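Local coordinates for invasion protein InvA (PDB 3LW9), which takes part in the invasion of intestinal epithelial cells as an inner-membrane protein of type III secretion, represented here by part of its cytoplasmic domain, at residues A[9-14]-A[43-48]; A[20-25]-A[119-124]; A[73-78]-A[113-118]. The protein carries 2 engineered substitutions. All blocks are in the same frame, centred on the assembly; numbering follows the deposited sequence.

Contact 1: residues A[9-14]-A[43-48]; sequences VPKSRR and LRDGEG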
ATOM      1  N   VAL A   9      11.073   8.947   4.112  1.00 32.20           N
ATOM      2  CA  VAL A   9      10.323   9.010   5.339  1.00 31.46           C
ATOM      3  C   VAL A   9      10.483  10.369   6.020  1.00 32.58           C
ATOM      4  O   VAL A   9      11.431  11.130   5.720  1.00 32.01           O
ATOM      5  CB  VAL A   9      10.698   7.867   6.297  1.00 31.04           C
ATOM      6  CG1 VAL A   9      10.483   6.492   5.638  1.00 31.87           C
ATOM      7  CG2 VAL A   9      12.141   7.997   6.789  1.00 31.29           C
ATOM      8  N   PRO A  10       9.553  10.698   6.937  1.00 31.75           N
ATOM      9  CA  PRO A  10       9.689  12.005   7.558  1.00 31.76           C
ATOM     10  C   PRO A  10      10.921  12.060   8.407  1.00 32.05           C
ATOM     11  O   PRO A  10      11.277  11.076   9.055  1.00 29.25           O
ATOM     12  CB  PRO A  10       8.426  12.135   8.397  1.00 31.94           C
ATOM     13  CG  PRO A  10       7.429  11.228   7.667  1.00 31.20           C
ATOM     14  CD  PRO A  10       8.235  10.080   7.229  1.00 31.07           C
ATOM     15  N   LYS A  11      11.592  13.204   8.399  1.00 34.34           N
ATOM     16  CA  LYS A  11      12.870  13.291   9.094  1.00 35.50           C
ATOM     17  C   LYS A  11      12.687  12.977  10.566  1.00 34.89           C
ATOM     18  O   LYS A  11      13.547  12.369  11.174  1.00 35.04           O
ATOM     19  CB  LYS A  11      13.502  14.674   8.934  1.00 38.82           C
ATOM     20  CG  LYS A  11      14.045  14.904   7.567  1.00 42.10           C
ATOM     21  CD  LYS A  11      14.889  16.171   7.479  1.00 46.96           C
ATOM     22  CE  LYS A  11      15.322  16.419   6.033  1.00 48.70           C
ATOM     23  NZ  LYS A  11      15.792  17.807   5.746  1.00 52.67           N
ATOM     24  N   SER A  12      11.576  13.394  11.150  1.00 35.03           N
ATOM     25  CA  SER A  12      11.376  13.140  12.576  1.00 35.21           C
ATOM     26  C   SER A  12      11.050  11.681  12.894  1.00 33.89           C
ATOM     27  O   SER A  12      11.067  11.322  14.059  1.00 36.17           O
ATOM     28  CB  SER A  12      10.274  14.027  13.135  1.00 37.06           C
ATOM     29  OG  SER A  12       9.047  13.658  12.592  1.00 33.64           O
ATOM     30  N   ARG A  13      10.731  10.849  11.899  1.00 32.60           N
ATOM     31  CA  ARG A  13      10.380   9.440  12.167  1.00 31.68           C
ATOM     32  C   ARG A  13      11.504   8.449  11.834  1.00 32.99           C
ATOM     33  O   ARG A  13      11.478   7.281  12.236  1.00 32.52           O
ATOM     34  CB  ARG A  13       9.184   9.060  11.318  1.00 30.92           C
ATOM     35  CG  ARG A  13       7.957   9.922  11.542  1.00 31.73           C
ATOM     36  CD  ARG A  13       7.341   9.604  12.900  1.00 31.95           C
ATOM     37  NE  ARG A  13       6.072  10.293  13.098  1.00 33.49           N
ATOM     38  CZ  ARG A  13       5.274  10.138  14.152  1.00 35.90           C
ATOM     39  NH1 ARG A  13       5.558   9.253  15.100  1.00 36.55           N
ATOM     40  NH2 ARG A  13       4.136  10.820  14.218  1.00 38.13           N
ATOM     41  N   ARG A  14      12.487   8.920  11.069  1.00 33.62           N
ATOM     42  CA  ARG A  14      13.458   8.029  10.467  1.00 34.21           C
ATOM     43  C   ARG A  14      14.156   7.184  11.523  1.00 33.40           C
ATOM     44  O   ARG A  14      14.312   5.981  11.361  1.00 33.37           O
ATOM     45  CB  ARG A  14      14.495   8.848   9.685  1.00 35.82           C
ATOM     46  CG  ARG A  14      15.524   7.993   8.939  1.00 39.90           C
ATOM     47  CD  ARG A  14      16.708   8.920   8.552  1.00 49.34           C
ATOM     48  NE  ARG A  14      17.941   8.167   8.382  1.00 56.55           N
ATOM     49  CZ  ARG A  14      18.247   7.465   7.300  1.00 59.86           C
ATOM     50  NH1 ARG A  14      17.420   7.437   6.273  1.00 63.20           N
ATOM     51  NH2 ARG A  14      19.392   6.802   7.229  1.00 62.27           N
ATOM     52  N   LEU A  43      15.883   3.254   4.004  1.00 41.78           N
ATOM     53  CA  LEU A  43      15.149   4.446   4.417  1.00 40.81           C
ATOM     54  C   LEU A  43      16.017   5.669   4.113  1.00 42.54           C
ATOM     55  O   LEU A  43      17.247   5.588   4.268  1.00 45.32           O
ATOM     56  CB  LEU A  43      14.873   4.366   5.906  1.00 40.73           C
ATOM     57  CG  LEU A  43      13.618   3.615   6.354  1.00 41.91           C
ATOM     58  CD1 LEU A  43      13.064   2.637   5.332  1.00 38.99           C
ATOM     59  CD2 LEU A  43      13.856   2.961   7.689  1.00 45.20           C
ATOM     60  N   ARG A  44      15.384   6.769   3.692  1.00 41.46           N
ATOM     61  CA  ARG A  44      16.039   8.082   3.485  1.00 43.10           C
ATOM     62  C   ARG A  44      15.102   9.212   3.949  1.00 41.69           C
ATOM     63  O   ARG A  44      13.850   9.102   3.882  1.00 38.56           O
ATOM     64  CB  ARG A  44      16.415   8.280   2.012  1.00 44.18           C
ATOM     65  CG  ARG A  44      17.465   7.310   1.507  1.00 49.69           C
ATOM     66  CD  ARG A  44      18.836   7.528   2.154  1.00 57.69           C
ATOM     67  NE  ARG A  44      19.909   6.867   1.393  1.00 62.87           N
ATOM     68  CZ  ARG A  44      20.460   5.688   1.690  1.00 66.12           C
ATOM     69  NH1 ARG A  44      20.062   4.979   2.751  1.00 67.77           N
ATOM     70  NH2 ARG A  44      21.427   5.208   0.919  1.00 69.50           N
ATOM     71  N   ASP A  45      15.684  10.290   4.475  1.00 41.71           N
ATOM     72  CA  ASP A  45      14.881  11.424   4.881  1.00 41.20           C
ATOM     73  C   ASP A  45      14.289  12.045   3.645  1.00 40.54           C
ATOM     74  O   ASP A  45      15.017  12.344   2.695  1.00 41.16           O
ATOM     75  CB  ASP A  45      15.715  12.500   5.560  1.00 45.00           C
ATOM     76  CG  ASP A  45      16.189  12.112   6.955  1.00 47.66           C
ATOM     77  OD1 ASP A  45      15.676  11.174   7.557  1.00 49.33           O
ATOM     78  OD2 ASP A  45      17.117  12.767   7.446  1.00 54.32           O
ATOM     79  N   GLY A  46      12.986  12.279   3.668  1.00 39.61           N
ATOM     80  CA  GLY A  46      12.320  13.004   2.599  1.00 41.31           C
ATOM     81  C   GLY A  46      12.239  14.496   2.874  1.00 45.36           C
ATOM     82  O   GLY A  46      11.536  14.927   3.776  1.00 46.84           O
ATOM     83  N   GLU A  47      12.926  15.281   2.062  1.00 49.20           N
ATOM     84  CA  GLU A  47      12.920  16.737   2.197  1.00 53.67           C
ATOM     85  C   GLU A  47      11.502  17.263   2.009  1.00 53.58           C
ATOM     86  O   GLU A  47      10.851  16.940   1.013  1.00 53.42           O
ATOM     87  CB  GLU A  47      13.828  17.370   1.152  1.00 56.70           C
ATOM     88  CG  GLU A  47      15.274  16.913   1.205  1.00 60.84           C
ATOM     89  CD  GLU A  47      15.851  16.989   2.605  1.00 66.10           C
ATOM     90  OE1 GLU A  47      16.354  18.066   3.009  1.00 70.41           O
ATOM     91  OE2 GLU A  47      15.791  15.954   3.295  1.00 66.47           O
ATOM     92  N   GLY A  48      11.012  18.029   2.976  1.00 54.69           N
ATOM     93  CA  GLY A  48       9.692  18.651   2.870  1.00 55.05           C
ATOM     94  C   GLY A  48       8.541  17.704   3.068  1.00 52.59           C
ATOM     95  O   GLY A  48       7.372  18.104   2.989  1.00 52.47           O
TER
HETATM   96  O   HOH W   1      16.103  12.086  10.285  1.00 25.46           O
HETATM   97  O   HOH W   2      10.897  15.169   6.276  1.00 28.47           O
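Leu43 meets the segment 9-14 in two ways, with its side chain against Val9 and its carbonyl oxygen against Arg14. The apolar touch is loose, Val9 CG1 lying 4.3 Å from Leu43 CG, and Leu17 of helix 14-19 packs on both residues. The polar one is a weak hydrogen bond of 2.7 Å from Arg14 NH1 to Leu43 O. Arg14 reaches it because CG stands anti to the backbone N (chi1 -177°) and the chain runs extended as far as NE. Arg44 bends its own NH1 back to the same oxygen, which thus serves two guanidinium groups. One residue on, Arg44 O accepts from Val9 N at 2.8 Å, and Gly46 N returns a nearly straight bond (172°) to Val9 O, also 2.8 Å long. These two bonds bracket Asp45 and form a parallel bridge, the join expected where a beta-alpha-beta crossover brings strand 41-45 beside strand 5-9. The side chain of Asp45 crosses that of Lys11 at about a right angle, its CB 3.5 Å from Lys11 CG. Beyond the last direct backbone bond the pairing continues through solvent: water 2 accepts a hydrogen bond from Lys11 N and donates one to Gly46 O at 2.6 Å. Glu47 completes the walk with a salt bridge of 2.8 Å from Lys11 NZ to its OE1, met on the syn side but 30° out of the carboxylate plane. The chemistry changes from apolar packing and direct backbone bonds at Val9 to water and ionic groups at the exposed end. There Glu47 probably offsets the charge of Lys11, whereas the Leu43 carbonyl is probably polarised by the two positive groups that share it.

Contact 2: residues A[20-25]-A[119-124]; sequences AQLAER and NALDEL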
ATOM      1  N   ALA A  20      13.007   0.309  14.981  1.00 36.80           N
ATOM      2  CA  ALA A  20      11.961  -0.723  14.825  1.00 36.95           C
ATOM      3  C   ALA A  20      12.284  -1.748  13.756  1.00 35.25           C
ATOM      4  O   ALA A  20      11.520  -2.690  13.575  1.00 35.10           O
ATOM      5  CB  ALA A  20      10.567  -0.068  14.529  1.00 36.12           C
ATOM      6  N   GLN A  21      13.389  -1.552  13.043  1.00 34.05           N
ATOM      7  CA  GLN A  21      13.920  -2.490  12.044  1.00 34.49           C
ATOM      8  C   GLN A  21      12.930  -2.701  10.904  1.00 33.70           C
ATOM      9  O   GLN A  21      12.675  -3.827  10.457  1.00 33.16           O
ATOM     10  CB  GLN A  21      14.298  -3.830  12.704  1.00 35.86           C
ATOM     11  CG  GLN A  21      15.370  -3.669  13.804  1.00 38.17           C
ATOM     12  CD  GLN A  21      15.876  -5.016  14.303  1.00 41.88           C
ATOM     13  OE1 GLN A  21      15.424  -5.509  15.334  1.00 48.83           O
ATOM     14  NE2 GLN A  21      16.795  -5.630  13.553  1.00 44.34           N
ATOM     15  N   LEU A  22      12.361  -1.592  10.444  1.00 32.48           N
ATOM     16  CA  LEU A  22      11.264  -1.645   9.473  1.00 31.32           C
ATOM     17  C   LEU A  22      11.700  -2.441   8.239  1.00 31.43           C
ATOM     18  O   LEU A  22      10.968  -3.292   7.719  1.00 30.09           O
ATOM     19  CB  LEU A  22      10.880  -0.210   9.067  1.00 30.95           C
ATOM     20  CG  LEU A  22       9.835  -0.082   7.968  1.00 31.57           C
ATOM     21  CD1 LEU A  22       8.552  -0.741   8.514  1.00 33.32           C
ATOM     22  CD2 LEU A  22       9.577   1.377   7.544  1.00 34.09           C
ATOM     23  N   ALA A  23      12.892  -2.120   7.739  1.00 32.06           N
ATOM     24  CA  ALA A  23      13.424  -2.813   6.590  1.00 33.81           C
ATOM     25  C   ALA A  23      13.433  -4.333   6.749  1.00 34.06           C
ATOM     26  O   ALA A  23      12.945  -5.054   5.875  1.00 33.70           O
ATOM     27  CB  ALA A  23      14.843  -2.282   6.228  1.00 35.90           C
ATOM     28  N   GLU A  24      13.992  -4.845   7.853  1.00 34.82           N
ATOM     29  CA  GLU A  24      14.013  -6.299   8.031  1.00 35.94           C
ATOM     30  C   GLU A  24      12.589  -6.805   8.235  1.00 34.62           C
ATOM     31  O   GLU A  24      12.274  -7.908   7.770  1.00 36.21           O
ATOM     32  CB  GLU A  24      14.959  -6.777   9.158  1.00 38.20           C
ATOM     33  CG  GLU A  24      16.283  -7.465   8.673  1.00 44.30           C
ATOM     34  CD  GLU A  24      16.116  -8.841   7.949  1.00 50.03           C
ATOM     35  OE1 GLU A  24      15.764  -8.846   6.750  1.00 53.98           O
ATOM     36  OE2 GLU A  24      16.397  -9.936   8.541  1.00 55.85           O
ATOM     37  N   ARG A  25      11.727  -6.037   8.911  1.00 37.69           N
ATOM     38  CA  ARG A  25      10.338  -6.493   9.080  1.00 37.31           C
ATOM     39  C   ARG A  25       9.706  -6.720   7.698  1.00 35.39           C
ATOM     40  O   ARG A  25       9.034  -7.703   7.450  1.00 33.38           O
ATOM     41  CB  ARG A  25       9.468  -5.498   9.848  1.00 39.92           C
ATOM     42  CG  ARG A  25       9.739  -5.381  11.323  1.00 43.47           C
ATOM     43  CD  ARG A  25       9.062  -4.137  11.892  1.00 49.98           C
ATOM     44  NE  ARG A  25       7.597  -4.208  11.803  1.00 51.50           N
ATOM     45  CZ  ARG A  25       6.769  -4.327  12.841  1.00 54.00           C
ATOM     46  NH1 ARG A  25       7.226  -4.391  14.085  1.00 56.12           N
ATOM     47  NH2 ARG A  25       5.457  -4.373  12.636  1.00 55.95           N
ATOM     48  N   ASN A 119      -1.207  -1.912  13.453  1.00 32.60           N
ATOM     49  CA  ASN A 119      -0.406  -0.744  13.830  1.00 31.81           C
ATOM     50  C   ASN A 119       0.164  -0.166  12.559  1.00 30.34           C
ATOM     51  O   ASN A 119       0.056  -0.768  11.484  1.00 29.58           O
ATOM     52  CB  ASN A 119       0.659  -1.072  14.862  1.00 33.19           C
ATOM     53  CG  ASN A 119       1.674  -2.058  14.358  1.00 32.13           C
ATOM     54  OD1 ASN A 119       2.114  -2.003  13.190  1.00 33.87           O
ATOM     55  ND2 ASN A 119       2.060  -2.981  15.224  1.00 37.03           N
ATOM     56  N   ALA A 120       0.784   0.995  12.667  1.00 31.16           N
ATOM     57  CA  ALA A 120       1.216   1.708  11.475  1.00 31.78           C
ATOM     58  C   ALA A 120       2.249   0.942  10.640  1.00 31.39           C
ATOM     59  O   ALA A 120       2.240   1.001   9.406  1.00 31.10           O
ATOM     60  CB  ALA A 120       1.751   3.081  11.851  1.00 33.65           C
ATOM     61  N   LEU A 121       3.170   0.257  11.313  1.00 32.18           N
ATOM     62  CA  LEU A 121       4.244  -0.408  10.588  1.00 31.63           C
ATOM     63  C   LEU A 121       3.694  -1.611   9.820  1.00 28.92           C
ATOM     64  O   LEU A 121       4.120  -1.902   8.678  1.00 28.05           O
ATOM     65  CB  LEU A 121       5.414  -0.737  11.534  1.00 33.97           C
ATOM     66  CG  LEU A 121       6.105   0.491  12.196  1.00 36.90           C
ATOM     67  CD1 LEU A 121       7.535   0.187  12.676  1.00 40.90           C
ATOM     68  CD2 LEU A 121       6.124   1.753  11.282  1.00 42.73           C
ATOM     69  N   ASP A 122       2.729  -2.299  10.424  1.00 27.71           N
ATOM     70  CA  ASP A 122       2.074  -3.397   9.766  1.00 27.68           C
ATOM     71  C   ASP A 122       1.263  -2.868   8.587  1.00 27.74           C
ATOM     72  O   ASP A 122       1.169  -3.521   7.568  1.00 26.11           O
ATOM     73  CB  ASP A 122       1.222  -4.196  10.731  1.00 28.30           C
ATOM     74  CG  ASP A 122       2.055  -5.067  11.665  1.00 32.76           C
ATOM     75  OD1 ASP A 122       3.212  -5.382  11.333  1.00 33.95           O
ATOM     76  OD2 ASP A 122       1.541  -5.466  12.712  1.00 32.84           O
ATOM     77  N   GLU A 123       0.670  -1.688   8.737  1.00 28.35           N
ATOM     78  CA  GLU A 123      -0.122  -1.109   7.631  1.00 29.09           C
ATOM     79  C   GLU A 123       0.810  -0.635   6.505  1.00 29.29           C
ATOM     80  O   GLU A 123       0.494  -0.776   5.328  1.00 30.84           O
ATOM     81  CB  GLU A 123      -1.007   0.026   8.127  1.00 30.93           C
ATOM     82  CG  GLU A 123      -1.849   0.712   7.033  1.00 32.29           C
ATOM     83  CD  GLU A 123      -2.900  -0.184   6.424  1.00 35.78           C
ATOM     84  OE1 GLU A 123      -3.083  -1.335   6.863  1.00 36.25           O
ATOM     85  OE2 GLU A 123      -3.553   0.279   5.471  1.00 33.70           O
ATOM     86  N   LEU A 124       1.965  -0.083   6.874  1.00 30.66           N
ATOM     87  CA  LEU A 124       2.959   0.303   5.876  1.00 31.47           C
ATOM     88  C   LEU A 124       3.387  -0.913   5.057  1.00 30.57           C
ATOM     89  O   LEU A 124       3.422  -0.855   3.825  1.00 30.25           O
ATOM     90  CB  LEU A 124       4.135   0.997   6.529  1.00 33.01           C
ATOM     91  CG  LEU A 124       5.268   1.585   5.681  1.00 37.64           C
ATOM     92  CD1 LEU A 124       4.756   2.632   4.654  1.00 37.63           C
ATOM     93  CD2 LEU A 124       6.239   2.237   6.640  1.00 39.95           C
TER
HETATM   94  O   HOH W   3       6.071  -3.943   9.457  1.00 22.60           O
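Arg25 reaches from helix 22-34 to the first turn of helix 120-151, where it meets Leu121 and Asp122. Its CB points toward that helix, while the next carbons still lie along their own segment, with CD 3.3 Å from Ala20 O. A bend at chi3 (64°) then turns the chain outward. NE is the first polar atom on the way, and it donates to water 3 at 2.8 Å; the water in turn makes a weak bond to Leu121 O, linking the side chain to the backbone opposite. From here the guanidinium lays one face over Leu121 CB, which is 3.8 Å from NH2 at the tip. The same NH2 forms a salt bridge with Asp122 OD1, which sits at the edge of the group. Although only 2.8 Å long, this is a weak hydrogen bond, because its N-H direction is poor (116°). Asp122 is itself tied to the start of its helix: its backbone N donates to Asn119 OD1 at 2.8 Å, the capping bond of an N-cap residue. Beneath the salt bridge the packing is aliphatic. Ala20 CB touches Leu121 CD1 at 3.6 Å, and deeper in the interface Leu22 CD2 and Leu124 CD2 approach to the same distance, their side chains crossing at about a right angle. Ala20 and Gln21 form the joint between two helices, Gln21 closing helix 14-19 with a Schellman motif and acting as N-cap of helix 22-34. The contact therefore sets the joint of helices 14-19 and 22-34, which belong to the crossover of the mixed sheet, against the point where strand 117-119 of the antiparallel sheet passes into the long helix 120-151.

Contact 3: residues A[73-78]-A[113-118]; sequences MRVVNY and MGYVLR. Engineered in segment 113-118: Met113 (natural residue Leu).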
HETATM    1  N   MSE A  73      -3.664   3.659  14.920  1.00 31.96           N
HETATM    2  CA  MSE A  73      -3.951   2.281  14.519  1.00 33.53           C
HETATM    3  C   MSE A  73      -5.016   2.280  13.457  1.00 29.45           C
HETATM    4  O   MSE A  73      -6.040   2.999  13.567  1.00 28.87           O
HETATM    5  CB  MSE A  73      -4.489   1.455  15.694  1.00 35.62           C
HETATM    6  CG  MSE A  73      -3.736   1.578  16.975  1.00 42.64           C
HETATM    7 SE   MSE A  73      -2.221   0.417  16.903  1.00 59.52          SE
HETATM    8  CE  MSE A  73      -3.101  -1.330  16.728  1.00 49.07           C
ATOM      9  N   ARG A  74      -4.812   1.484  12.426  1.00 31.27           N
ATOM     10  CA  ARG A  74      -5.862   1.333  11.407  1.00 29.98           C
ATOM     11  C   ARG A  74      -6.966   0.348  11.865  1.00 29.80           C
ATOM     12  O   ARG A  74      -6.664  -0.762  12.327  1.00 31.65           O
ATOM     13  CB  ARG A  74      -5.302   0.908  10.049  1.00 31.37           C
ATOM     14  CG  ARG A  74      -6.394   0.825   8.972  1.00 32.49           C
ATOM     15  CD  ARG A  74      -5.929   0.401   7.631  1.00 34.05           C
ATOM     16  NE  ARG A  74      -7.070   0.143   6.753  1.00 33.33           N
ATOM     17  CZ  ARG A  74      -6.990  -0.467   5.563  1.00 39.98           C
ATOM     18  NH1 ARG A  74      -5.812  -0.834   5.060  1.00 43.24           N
ATOM     19  NH2 ARG A  74      -8.089  -0.690   4.848  1.00 34.50           N
ATOM     20  N   VAL A  75      -8.219   0.781  11.713  1.00 28.97           N
ATOM     21  CA  VAL A  75      -9.404  -0.068  11.929  1.00 28.18           C
ATOM     22  C   VAL A  75      -9.681  -0.800  10.614  1.00 28.16           C
ATOM     23  O   VAL A  75     -10.326  -0.267   9.714  1.00 28.98           O
ATOM     24  CB  VAL A  75     -10.623   0.729  12.393  1.00 28.53           C
ATOM     25  CG1 VAL A  75     -11.773  -0.239  12.683  1.00 27.79           C
ATOM     26  CG2 VAL A  75     -10.279   1.529  13.694  1.00 27.79           C
ATOM     27  N   VAL A  76      -9.180  -2.027  10.536  1.00 29.56           N
ATOM     28  CA  VAL A  76      -9.205  -2.829   9.304  1.00 30.19           C
ATOM     29  C   VAL A  76     -10.624  -3.126   8.832  1.00 31.07           C
ATOM     30  O   VAL A  76     -10.905  -2.972   7.653  1.00 30.63           O
ATOM     31  CB  VAL A  76      -8.400  -4.107   9.465  1.00 31.52           C
ATOM     32  CG1 VAL A  76      -8.374  -4.910   8.188  1.00 34.28           C
ATOM     33  CG2 VAL A  76      -6.940  -3.761   9.844  1.00 31.15           C
ATOM     34  N   ASN A  77     -11.499  -3.540   9.757  1.00 30.73           N
ATOM     35  CA  ASN A  77     -12.914  -3.810   9.445  1.00 32.12           C
ATOM     36  C   ASN A  77     -13.835  -2.713   9.991  1.00 31.01           C
ATOM     37  O   ASN A  77     -14.837  -2.983  10.658  1.00 31.92           O
ATOM     38  CB  ASN A  77     -13.342  -5.199   9.943  1.00 33.77           C
ATOM     39  CG  ASN A  77     -13.149  -5.384  11.464  1.00 33.01           C
ATOM     40  OD1 ASN A  77     -12.411  -4.612  12.107  1.00 32.04           O
ATOM     41  ND2 ASN A  77     -13.794  -6.408  12.025  1.00 35.68           N
ATOM     42  N   TYR A  78     -13.474  -1.462   9.698  1.00 30.95           N
ATOM     43  CA  TYR A  78     -14.194  -0.291  10.153  1.00 30.17           C
ATOM     44  C   TYR A  78     -15.670  -0.333   9.743  1.00 32.63           C
ATOM     45  O   TYR A  78     -16.003  -0.684   8.608  1.00 32.45           O
ATOM     46  CB  TYR A  78     -13.587   0.999   9.573  1.00 30.64           C
ATOM     47  CG  TYR A  78     -14.266   2.223  10.107  1.00 29.06           C
ATOM     48  CD1 TYR A  78     -13.906   2.752  11.327  1.00 28.25           C
ATOM     49  CD2 TYR A  78     -15.328   2.806   9.417  1.00 30.56           C
ATOM     50  CE1 TYR A  78     -14.547   3.854  11.840  1.00 28.76           C
ATOM     51  CE2 TYR A  78     -16.003   3.903   9.928  1.00 31.74           C
ATOM     52  CZ  TYR A  78     -15.620   4.424  11.138  1.00 32.18           C
ATOM     53  OH  TYR A  78     -16.281   5.513  11.655  1.00 34.35           O
HETATM   54  N   MSE A 113     -14.599  -5.078  20.974  1.00 48.07           N
HETATM   55  CA  MSE A 113     -15.937  -4.987  20.431  1.00 49.76           C
HETATM   56  C   MSE A 113     -15.959  -5.467  19.003  1.00 43.82           C
HETATM   57  O   MSE A 113     -16.793  -5.021  18.239  1.00 43.51           O
HETATM   58  CB  MSE A 113     -16.452  -3.550  20.464  1.00 53.04           C
HETATM   59  CG  MSE A 113     -15.849  -2.688  21.510  1.00 61.84           C
HETATM   60 SE   MSE A 113     -17.157  -1.435  22.143  1.00 86.52          SE
HETATM   61  CE  MSE A 113     -18.255  -2.674  23.196  1.00 86.07           C
ATOM     62  N   GLY A 114     -15.018  -6.337  18.651  1.00 39.68           N
ATOM     63  CA  GLY A 114     -15.065  -7.091  17.404  1.00 37.64           C
ATOM     64  C   GLY A 114     -14.346  -6.490  16.234  1.00 33.90           C
ATOM     65  O   GLY A 114     -14.492  -6.936  15.079  1.00 33.90           O
ATOM     66  N   TYR A 115     -13.563  -5.460  16.511  1.00 32.20           N
ATOM     67  CA  TYR A 115     -12.765  -4.840  15.475  1.00 29.69           C
ATOM     68  C   TYR A 115     -11.344  -5.369  15.473  1.00 30.03           C
ATOM     69  O   TYR A 115     -10.780  -5.757  16.521  1.00 29.38           O
ATOM     70  CB  TYR A 115     -12.751  -3.295  15.629  1.00 30.18           C
ATOM     71  CG  TYR A 115     -14.105  -2.705  15.377  1.00 29.21           C
ATOM     72  CD1 TYR A 115     -14.564  -2.474  14.069  1.00 28.86           C
ATOM     73  CD2 TYR A 115     -14.967  -2.426  16.431  1.00 30.09           C
ATOM     74  CE1 TYR A 115     -15.823  -1.941  13.836  1.00 27.61           C
ATOM     75  CE2 TYR A 115     -16.249  -1.921  16.209  1.00 30.37           C
ATOM     76  CZ  TYR A 115     -16.666  -1.672  14.896  1.00 28.99           C
ATOM     77  OH  TYR A 115     -17.915  -1.185  14.654  1.00 32.03           O
ATOM     78  N   VAL A 116     -10.773  -5.328  14.273  1.00 29.02           N
ATOM     79  CA  VAL A 116      -9.414  -5.716  14.049  1.00 29.59           C
ATOM     80  C   VAL A 116      -8.594  -4.492  13.688  1.00 30.27           C
ATOM     81  O   VAL A 116      -8.961  -3.722  12.821  1.00 29.59           O
ATOM     82  CB  VAL A 116      -9.318  -6.741  12.964  1.00 29.40           C
ATOM     83  CG1 VAL A 116      -7.827  -6.928  12.533  1.00 30.71           C
ATOM     84  CG2 VAL A 116      -9.911  -8.045  13.524  1.00 32.78           C
ATOM     85  N   LEU A 117      -7.497  -4.344  14.420  1.00 32.31           N
ATOM     86  CA  LEU A 117      -6.627  -3.167  14.336  1.00 34.34           C
ATOM     87  C   LEU A 117      -5.217  -3.563  13.839  1.00 35.65           C
ATOM     88  O   LEU A 117      -4.722  -4.640  14.170  1.00 38.07           O
ATOM     89  CB  LEU A 117      -6.538  -2.554  15.719  1.00 36.00           C
ATOM     90  CG  LEU A 117      -7.750  -1.759  16.219  1.00 39.33           C
ATOM     91  CD1 LEU A 117      -9.034  -2.593  16.334  1.00 43.15           C
ATOM     92  CD2 LEU A 117      -7.362  -1.183  17.508  1.00 46.11           C
ATOM     93  N   ARG A 118      -4.588  -2.684  13.070  1.00 35.38           N
ATOM     94  CA  ARG A 118      -3.251  -2.895  12.524  1.00 36.28           C
ATOM     95  C   ARG A 118      -2.399  -1.701  12.928  1.00 36.89           C
ATOM     96  O   ARG A 118      -2.822  -0.567  12.744  1.00 36.60           O
ATOM     97  CB  ARG A 118      -3.361  -2.970  11.012  1.00 37.19           C
ATOM     98  CG  ARG A 118      -2.188  -3.446  10.289  1.00 40.82           C
ATOM     99  CD  ARG A 118      -2.445  -3.427   8.772  1.00 44.17           C
ATOM    100  NE  ARG A 118      -3.201  -4.590   8.364  1.00 43.61           N
ATOM    101  CZ  ARG A 118      -4.068  -4.654   7.350  1.00 40.39           C
ATOM    102  NH1 ARG A 118      -4.361  -3.612   6.608  1.00 43.75           N
ATOM    103  NH2 ARG A 118      -4.699  -5.799   7.119  1.00 41.68           N
TER
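Asn77 and Val116 extend a strand pairing past the point where the regular ladder stops. Val116 N donates almost straight (173°) to Asn77 OD1 at 2.8 Å, and Asn77 ND2 donates to Gly114 O at 3.2 Å, on a lone pair, so that one amide grips two backbone groups. Asn77 CG, set between the backbone N and the carbonyl carbon (chi1 58°), brings both ends of the amide to the opposite chain. Alongside, Val76 N bonds to Val116 O, while Arg74 N donates to Arg118 O at 2.9 Å and Arg118 N returns a bond to Arg74 O. Val75 and Leu117 form the non-hydrogen-bonded pair between. This joins strand 117-119, at the edge of a four-stranded antiparallel sheet, to strand 73-75, which bonds on its other flank to strand 97-102. On the face carrying Val75 and Leu117, Val75 CG1 meets Tyr115 CD1 at 3.8 Å, and selenomethionine Met73 sets its CE against Leu117 CB. Leu110 of helix 104-111 touches both Val75 and Tyr115, whose hydroxyl is hydrogen-bonded to Ser79 OG. On the other face the side chains of Arg74 and Arg118 run together, with guanidinium planes 83° apart. Val76 CG2 lies 3.9 Å above the centre of the Arg118 guanidinium plane. Farther out, the carboxylate of Glu123 in helix 120-151 holds both arginines by salt bridges.

Overall arrangement
From the N terminus, strand 5-9 leads into helices 14-19 and 22-34 and back to strand 41-45, where contact 1 closes the first loop. Contact 2 opens within that loop, at 20-25, and closes only at 119-124, so the two cross. The hairpin strands of the mixed sheet and the whole of contact 3, from 73-78 to 113-118, fall inside the long loop of contact 2. Contacts 1 and 2 do not touch, their centres being about 15 Å apart; contacts 2 and 3 do, where strand 117-119 runs into helix 120-151 and Asn119 packs on Met73. Together they connect the mixed sheet, through its crossover helices and helix 120-151, to the antiparallel sheet.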